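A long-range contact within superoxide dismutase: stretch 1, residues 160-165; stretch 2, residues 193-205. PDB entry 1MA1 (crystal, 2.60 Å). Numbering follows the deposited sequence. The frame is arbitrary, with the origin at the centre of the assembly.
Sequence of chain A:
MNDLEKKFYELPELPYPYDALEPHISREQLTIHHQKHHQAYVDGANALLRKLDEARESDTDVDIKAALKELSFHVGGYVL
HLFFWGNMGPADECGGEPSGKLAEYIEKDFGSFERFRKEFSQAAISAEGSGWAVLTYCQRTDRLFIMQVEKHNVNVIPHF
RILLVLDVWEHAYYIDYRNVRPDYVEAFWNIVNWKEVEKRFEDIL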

ATOM      1  N   PHE A 160     -12.019  12.559   7.051  1.00 15.49           N
ATOM      2  CA  PHE A 160     -13.075  11.952   7.856  1.00 16.80           C
ATOM      3  C   PHE A 160     -12.655  11.716   9.295  1.00 16.32           C
ATOM      4  O   PHE A 160     -11.514  11.357   9.557  1.00 15.58           O
ATOM      5  CB  PHE A 160     -13.522  10.628   7.232  1.00 17.58           C
ATOM      6  CG  PHE A 160     -14.502  10.790   6.101  1.00 17.64           C
ATOM      7  CD1 PHE A 160     -14.275  11.705   5.093  1.00 16.39           C
ATOM      8  CD2 PHE A 160     -15.651  10.017   6.049  1.00 16.79           C
ATOM      9  CE1 PHE A 160     -15.185  11.843   4.057  1.00 18.52           C
ATOM     10  CE2 PHE A 160     -16.548  10.155   5.016  1.00 16.11           C
ATOM     11  CZ  PHE A 160     -16.315  11.069   4.023  1.00 18.22           C
ATOM     12  N   ARG A 161     -13.585  11.910  10.225  1.00 18.02           N
ATOM     13  CA  ARG A 161     -13.253  11.971  11.648  1.00 20.59           C
ATOM     14  C   ARG A 161     -13.582  10.676  12.366  1.00 20.96           C
ATOM     15  O   ARG A 161     -14.443   9.916  11.922  1.00 21.34           O
ATOM     16  CB  ARG A 161     -14.001  13.117  12.320  1.00 22.27           C
ATOM     17  CG  ARG A 161     -13.904  14.423  11.550  1.00 26.79           C
ATOM     18  CD  ARG A 161     -13.519  15.575  12.451  1.00 28.73           C
ATOM     19  NE  ARG A 161     -12.069  15.716  12.495  1.00 29.46           N
ATOM     20  CZ  ARG A 161     -11.401  16.377  13.437  1.00 29.97           C
ATOM     21  NH1 ARG A 161     -12.055  16.963  14.432  1.00 29.28           N
ATOM     22  NH2 ARG A 161     -10.072  16.442  13.385  1.00 28.99           N
ATOM     23  N   ILE A 162     -12.892  10.415  13.475  1.00 20.09           N
ATOM     24  CA  ILE A 162     -13.001   9.108  14.124  1.00 20.10           C
ATOM     25  C   ILE A 162     -14.138   9.066  15.146  1.00 19.22           C
ATOM     26  O   ILE A 162     -14.252   9.938  16.006  1.00 19.87           O
ATOM     27  CB  ILE A 162     -11.680   8.716  14.835  1.00 20.69           C
ATOM     28  CG1 ILE A 162     -10.527   8.666  13.838  1.00 20.04           C
ATOM     29  CG2 ILE A 162     -11.830   7.351  15.488  1.00 19.65           C
ATOM     30  CD1 ILE A 162      -9.193   8.394  14.495  1.00 18.89           C
ATOM     31  N   LEU A 163     -14.970   8.040  15.052  1.00 17.99           N
ATOM     32  CA  LEU A 163     -16.004   7.804  16.054  1.00 17.98           C
ATOM     33  C   LEU A 163     -15.675   6.621  16.962  1.00 18.52           C
ATOM     34  O   LEU A 163     -15.739   6.725  18.191  1.00 18.18           O
ATOM     35  CB  LEU A 163     -17.348   7.560  15.369  1.00 15.87           C
ATOM     36  CG  LEU A 163     -17.886   8.745  14.583  1.00 14.56           C
ATOM     37  CD1 LEU A 163     -19.208   8.398  13.938  1.00 13.11           C
ATOM     38  CD2 LEU A 163     -18.016   9.930  15.530  1.00 13.78           C
ATOM     39  N   LEU A 164     -15.328   5.497  16.339  1.00 17.76           N
ATOM     40  CA  LEU A 164     -15.102   4.240  17.041  1.00 17.06           C
ATOM     41  C   LEU A 164     -13.901   3.561  16.396  1.00 17.17           C
ATOM     42  O   LEU A 164     -13.757   3.583  15.170  1.00 18.14           O
ATOM     43  CB  LEU A 164     -16.314   3.324  16.876  1.00 17.10           C
ATOM     44  CG  LEU A 164     -16.657   2.321  17.978  1.00 17.93           C
ATOM     45  CD1 LEU A 164     -17.296   1.114  17.308  1.00 17.12           C
ATOM     46  CD2 LEU A 164     -15.437   1.906  18.759  1.00 14.96           C
ATOM     47  N   VAL A 165     -13.060   2.935  17.207  1.00 14.89           N
ATOM     48  CA  VAL A 165     -11.820   2.376  16.708  1.00 14.83           C
ATOM     49  C   VAL A 165     -11.533   1.033  17.383  1.00 17.58           C
ATOM     50  O   VAL A 165     -11.705   0.883  18.592  1.00 21.35           O
ATOM     51  CB  VAL A 165     -10.657   3.388  16.962  1.00 15.96           C
ATOM     52  CG1 VAL A 165      -9.414   2.679  17.409  1.00 11.24           C
ATOM     53  CG2 VAL A 165     -10.368   4.177  15.695  1.00 13.99           C
ATOM     54  N   ASN A 193     -16.939   1.676  25.041  1.00 25.52           N
ATOM     55  CA  ASN A 193     -17.534   2.813  25.734  1.00 24.03           C
ATOM     56  C   ASN A 193     -18.426   3.629  24.788  1.00 24.51           C
ATOM     57  O   ASN A 193     -17.967   4.565  24.124  1.00 23.38           O
ATOM     58  CB  ASN A 193     -16.431   3.709  26.305  1.00 22.73           C
ATOM     59  CG  ASN A 193     -16.973   4.817  27.199  1.00 22.18           C
ATOM     60  OD1 ASN A 193     -18.136   5.195  27.104  1.00 20.73           O
ATOM     61  ND2 ASN A 193     -16.117   5.354  28.056  1.00 21.88           N
ATOM     62  N   TRP A 194     -19.709   3.282  24.732  1.00 24.37           N
ATOM     63  CA  TRP A 194     -20.619   3.969  23.822  1.00 23.94           C
ATOM     64  C   TRP A 194     -20.860   5.433  24.207  1.00 24.03           C
ATOM     65  O   TRP A 194     -21.153   6.261  23.344  1.00 23.92           O
ATOM     66  CB  TRP A 194     -21.954   3.217  23.726  1.00 21.56           C
ATOM     67  CG  TRP A 194     -21.840   1.916  22.991  1.00 22.06           C
ATOM     68  CD1 TRP A 194     -22.041   0.659  23.500  1.00 21.04           C
ATOM     69  CD2 TRP A 194     -21.434   1.735  21.628  1.00 21.31           C
ATOM     70  NE1 TRP A 194     -21.776  -0.286  22.543  1.00 19.97           N
ATOM     71  CE2 TRP A 194     -21.403   0.340  21.384  1.00 21.14           C
ATOM     72  CE3 TRP A 194     -21.092   2.613  20.589  1.00 20.82           C
ATOM     73  CZ2 TRP A 194     -21.035  -0.199  20.141  1.00 19.52           C
ATOM     74  CZ3 TRP A 194     -20.723   2.077  19.349  1.00 19.58           C
ATOM     75  CH2 TRP A 194     -20.700   0.681  19.143  1.00 20.05           C
ATOM     76  N   LYS A 195     -20.734   5.757  25.487  1.00 24.08           N
ATOM     77  CA  LYS A 195     -20.876   7.141  25.908  1.00 25.56           C
ATOM     78  C   LYS A 195     -19.920   7.997  25.094  1.00 24.46           C
ATOM     79  O   LYS A 195     -20.320   9.017  24.537  1.00 22.41           O
ATOM     80  CB  LYS A 195     -20.558   7.303  27.403  1.00 29.28           C
ATOM     81  CG  LYS A 195     -21.303   6.351  28.341  1.00 35.52           C
ATOM     82  CD  LYS A 195     -22.815   6.414  28.139  1.00 39.77           C
ATOM     83  CE  LYS A 195     -23.389   7.801  28.422  1.00 43.07           C
ATOM     84  NZ  LYS A 195     -24.878   7.829  28.194  1.00 44.52           N
ATOM     85  N   GLU A 196     -18.662   7.565  25.024  1.00 24.22           N
ATOM     86  CA  GLU A 196     -17.600   8.336  24.381  1.00 24.59           C
ATOM     87  C   GLU A 196     -17.846   8.438  22.884  1.00 25.15           C
ATOM     88  O   GLU A 196     -17.697   9.511  22.286  1.00 25.32           O
ATOM     89  CB  GLU A 196     -16.234   7.681  24.632  1.00 24.00           C
ATOM     90  CG  GLU A 196     -15.054   8.342  23.931  1.00 24.36           C
ATOM     91  CD  GLU A 196     -14.928   9.815  24.266  1.00 27.60           C
ATOM     92  OE1 GLU A 196     -15.286  10.191  25.408  1.00 30.54           O
ATOM     93  OE2 GLU A 196     -14.464  10.597  23.403  1.00 28.41           O
ATOM     94  N   VAL A 197     -18.226   7.318  22.277  1.00 23.87           N
ATOM     95  CA  VAL A 197     -18.495   7.301  20.844  1.00 24.11           C
ATOM     96  C   VAL A 197     -19.684   8.198  20.537  1.00 23.88           C
ATOM     97  O   VAL A 197     -19.649   8.985  19.601  1.00 25.31           O
ATOM     98  CB  VAL A 197     -18.808   5.875  20.325  1.00 23.30           C
ATOM     99  CG1 VAL A 197     -18.995   5.909  18.832  1.00 22.73           C
ATOM    100  CG2 VAL A 197     -17.697   4.922  20.674  1.00 22.58           C
ATOM    101  N   GLU A 198     -20.734   8.075  21.339  1.00 24.04           N
ATOM    102  CA  GLU A 198     -21.868   8.983  21.267  1.00 23.98           C
ATOM    103  C   GLU A 198     -21.463  10.442  21.335  1.00 24.22           C
ATOM    104  O   GLU A 198     -21.923  11.245  20.539  1.00 24.87           O
ATOM    105  CB  GLU A 198     -22.860   8.668  22.389  1.00 24.79           C
ATOM    106  CG  GLU A 198     -23.780   7.485  22.098  1.00 23.61           C
ATOM    107  CD  GLU A 198     -24.446   6.929  23.345  1.00 24.98           C
ATOM    108  OE1 GLU A 198     -24.795   7.715  24.258  1.00 27.75           O
ATOM    109  OE2 GLU A 198     -24.636   5.702  23.413  1.00 22.84           O
ATOM    110  N   LYS A 199     -20.594  10.784  22.278  1.00 25.20           N
ATOM    111  CA  LYS A 199     -20.132  12.149  22.414  1.00 26.66           C
ATOM    112  C   LYS A 199     -19.389  12.592  21.160  1.00 28.02           C
ATOM    113  O   LYS A 199     -19.700  13.632  20.587  1.00 30.31           O
ATOM    114  CB  LYS A 199     -19.220  12.276  23.622  1.00 27.47           C
ATOM    115  CG  LYS A 199     -18.726  13.691  23.867  1.00 33.59           C
ATOM    116  CD  LYS A 199     -17.782  13.742  25.074  1.00 36.83           C
ATOM    117  CE  LYS A 199     -17.172  15.125  25.273  1.00 42.08           C
ATOM    118  NZ  LYS A 199     -16.317  15.185  26.508  1.00 43.05           N
ATOM    119  N   ARG A 200     -18.420  11.798  20.721  1.00 27.03           N
ATOM    120  CA  ARG A 200     -17.701  12.080  19.479  1.00 27.18           C
ATOM    121  C   ARG A 200     -18.649  12.351  18.313  1.00 28.14           C
ATOM    122  O   ARG A 200     -18.422  13.246  17.502  1.00 27.58           O
ATOM    123  CB  ARG A 200     -16.792  10.903  19.111  1.00 25.15           C
ATOM    124  CG  ARG A 200     -15.735  10.573  20.157  1.00 23.25           C
ATOM    125  CD  ARG A 200     -14.980   9.313  19.803  1.00 20.03           C
ATOM    126  NE  ARG A 200     -13.910   9.054  20.752  1.00 19.99           N
ATOM    127  CZ  ARG A 200     -13.129   7.983  20.714  1.00 20.79           C
ATOM    128  NH1 ARG A 200     -13.310   7.080  19.762  1.00 21.81           N
ATOM    129  NH2 ARG A 200     -12.179   7.806  21.624  1.00 19.25           N
ATOM    130  N   PHE A 201     -19.713  11.570  18.227  1.00 29.39           N
ATOM    131  CA  PHE A 201     -20.592  11.629  17.076  1.00 30.51           C
ATOM    132  C   PHE A 201     -21.361  12.930  17.096  1.00 31.66           C
ATOM    133  O   PHE A 201     -21.715  13.462  16.052  1.00 31.88           O
ATOM    134  CB  PHE A 201     -21.564  10.437  17.096  1.00 30.30           C
ATOM    135  CG  PHE A 201     -22.496  10.391  15.911  1.00 29.94           C
ATOM    136  CD1 PHE A 201     -22.013  10.570  14.613  1.00 30.41           C
ATOM    137  CD2 PHE A 201     -23.856  10.163  16.085  1.00 28.56           C
ATOM    138  CE1 PHE A 201     -22.893  10.518  13.498  1.00 29.49           C
ATOM    139  CE2 PHE A 201     -24.732  10.109  14.982  1.00 27.29           C
ATOM    140  CZ  PHE A 201     -24.246  10.286  13.691  1.00 25.19           C
ATOM    141  N   GLU A 202     -21.625  13.443  18.291  1.00 34.41           N
ATOM    142  CA  GLU A 202     -22.433  14.646  18.422  1.00 37.47           C
ATOM    143  C   GLU A 202     -21.664  15.890  17.998  1.00 37.35           C
ATOM    144  O   GLU A 202     -22.257  16.867  17.543  1.00 35.38           O
ATOM    145  CB  GLU A 202     -22.909  14.813  19.862  1.00 41.41           C
ATOM    146  CG  GLU A 202     -23.540  13.563  20.447  1.00 49.14           C
ATOM    147  CD  GLU A 202     -24.851  13.826  21.181  1.00 52.04           C
ATOM    148  OE1 GLU A 202     -25.226  12.985  22.032  1.00 53.18           O
ATOM    149  OE2 GLU A 202     -25.506  14.857  20.894  1.00 54.40           O
ATOM    150  N   ASP A 203     -20.344  15.858  18.148  1.00 38.43           N
ATOM    151  CA  ASP A 203     -19.535  17.022  17.812  1.00 41.00           C
ATOM    152  C   ASP A 203     -19.242  17.131  16.331  1.00 40.56           C
ATOM    153  O   ASP A 203     -18.475  17.993  15.922  1.00 41.59           O
ATOM    154  CB  ASP A 203     -18.201  17.018  18.563  1.00 43.09           C
ATOM    155  CG  ASP A 203     -18.374  16.854  20.050  1.00 45.98           C
ATOM    156  OD1 ASP A 203     -19.366  17.399  20.607  1.00 44.26           O
ATOM    157  OD2 ASP A 203     -17.500  16.180  20.652  1.00 47.89           O
ATOM    158  N   ILE A 204     -19.842  16.269  15.524  1.00 40.21           N
ATOM    159  CA  ILE A 204     -19.847  16.497  14.089  1.00 40.66           C
ATOM    160  C   ILE A 204     -21.247  16.381  13.510  1.00 42.32           C
ATOM    161  O   ILE A 204     -21.412  16.210  12.306  1.00 43.74           O
ATOM    162  CB  ILE A 204     -18.919  15.508  13.384  1.00 38.66           C
ATOM    163  CG1 ILE A 204     -19.395  14.076  13.610  1.00 36.73           C
ATOM    164  CG2 ILE A 204     -17.516  15.675  13.912  1.00 38.90           C
ATOM    165  CD1 ILE A 204     -18.498  13.043  12.963  1.00 33.15           C
ATOM    166  N   LEU A 205     -22.250  16.485  14.380  1.00 43.26           N
ATOM    167  CA  LEU A 205     -23.655  16.510  13.978  1.00 42.04           C
ATOM    168  C   LEU A 205     -24.035  15.295  13.125  1.00 41.20           C
ATOM    169  O   LEU A 205     -24.656  14.347  13.612  1.00 39.83           O
ATOM    170  CB  LEU A 205     -23.955  17.806  13.236  1.00 42.84           C
TER

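The C-terminal helix, residues 194-202, packs against the loop and strand of 160-165, chiefly through residues 161-164, and the two stretches bury 428 Å² between them. The CA atoms of Leu 163 and Val 197 lie 5.4 Å apart, and those of Arg 161 and Ile 204 are 8.4 Å apart.

The principal bump is Leu 163, which has 122 Å² covered by the other stretch, more than any other residue of the contact. Its CA-to-CB bond points sideways, but the m, t rotamer brings the end of the side chain nearer the helix, into a hollow lined by Val 197, Arg 200, Phe 201 and Ile 204. CD2 goes in deep, 3.5 Å from the backbone CA of Phe 201, 3.9 Å from CB of Arg 200 and 4.1 Å from CD1 of Ile 204. CD1 of Leu 163 meets the Phe 201 ring obliquely, 3.6 Å from its CD1. A forked, flexible leucine fits such a hollow well, because its two methyls can touch different walls at once. At the base of the side chain, CB of Leu 163 lies 4.2 Å from CG1 of Val 197.

Val 197 sits where the backbones are nearest, and its short, branched side chain packs into that space. Its methyls lie against both Leu 163 and Leu 164: CG1 of Val 197 is 3.4 Å from O of Leu 163, and CG2 of Val 197 is 3.9 Å from CG of Leu 164. Leu 164 also reaches the start of the helix, its CD1 lying 3.9 Å from CH2 of Trp 194. The CA-to-CB bond of Trp 194 points away from the strand, yet the length of the indole carries its far end back to this methyl. These apolar side chains are all buried.

One hydrogen bond crosses the contact. Arg 200, with its CA-to-CB bond directed toward the other stretch, extends in an m, t, t conformation and donates from NH1 to the O of Leu 163 at 2.9 Å, with an N-H...O angle of 153°. The carbonyl lies at the edge of the guanidinium, near its plane, where the N-H groups point. Along the way the aliphatic stem fills space beside the loop, with CD of Arg 200 3.9 Å from O of Ile 162. Within the helix, NE of Arg 200 forms a salt bridge with OE2 of Glu 196 at 3.1 Å, one turn earlier, so the charge brought to this partly exposed site is balanced.

Beyond the helix, Ile 204 extends the contact past the helix. Its CA-to-CB bond points toward the other stretch, and besides touching Leu 163 it places CG2 4.3 Å from CD of Arg 161, whose aliphatic portion thus adds to the apolar cover.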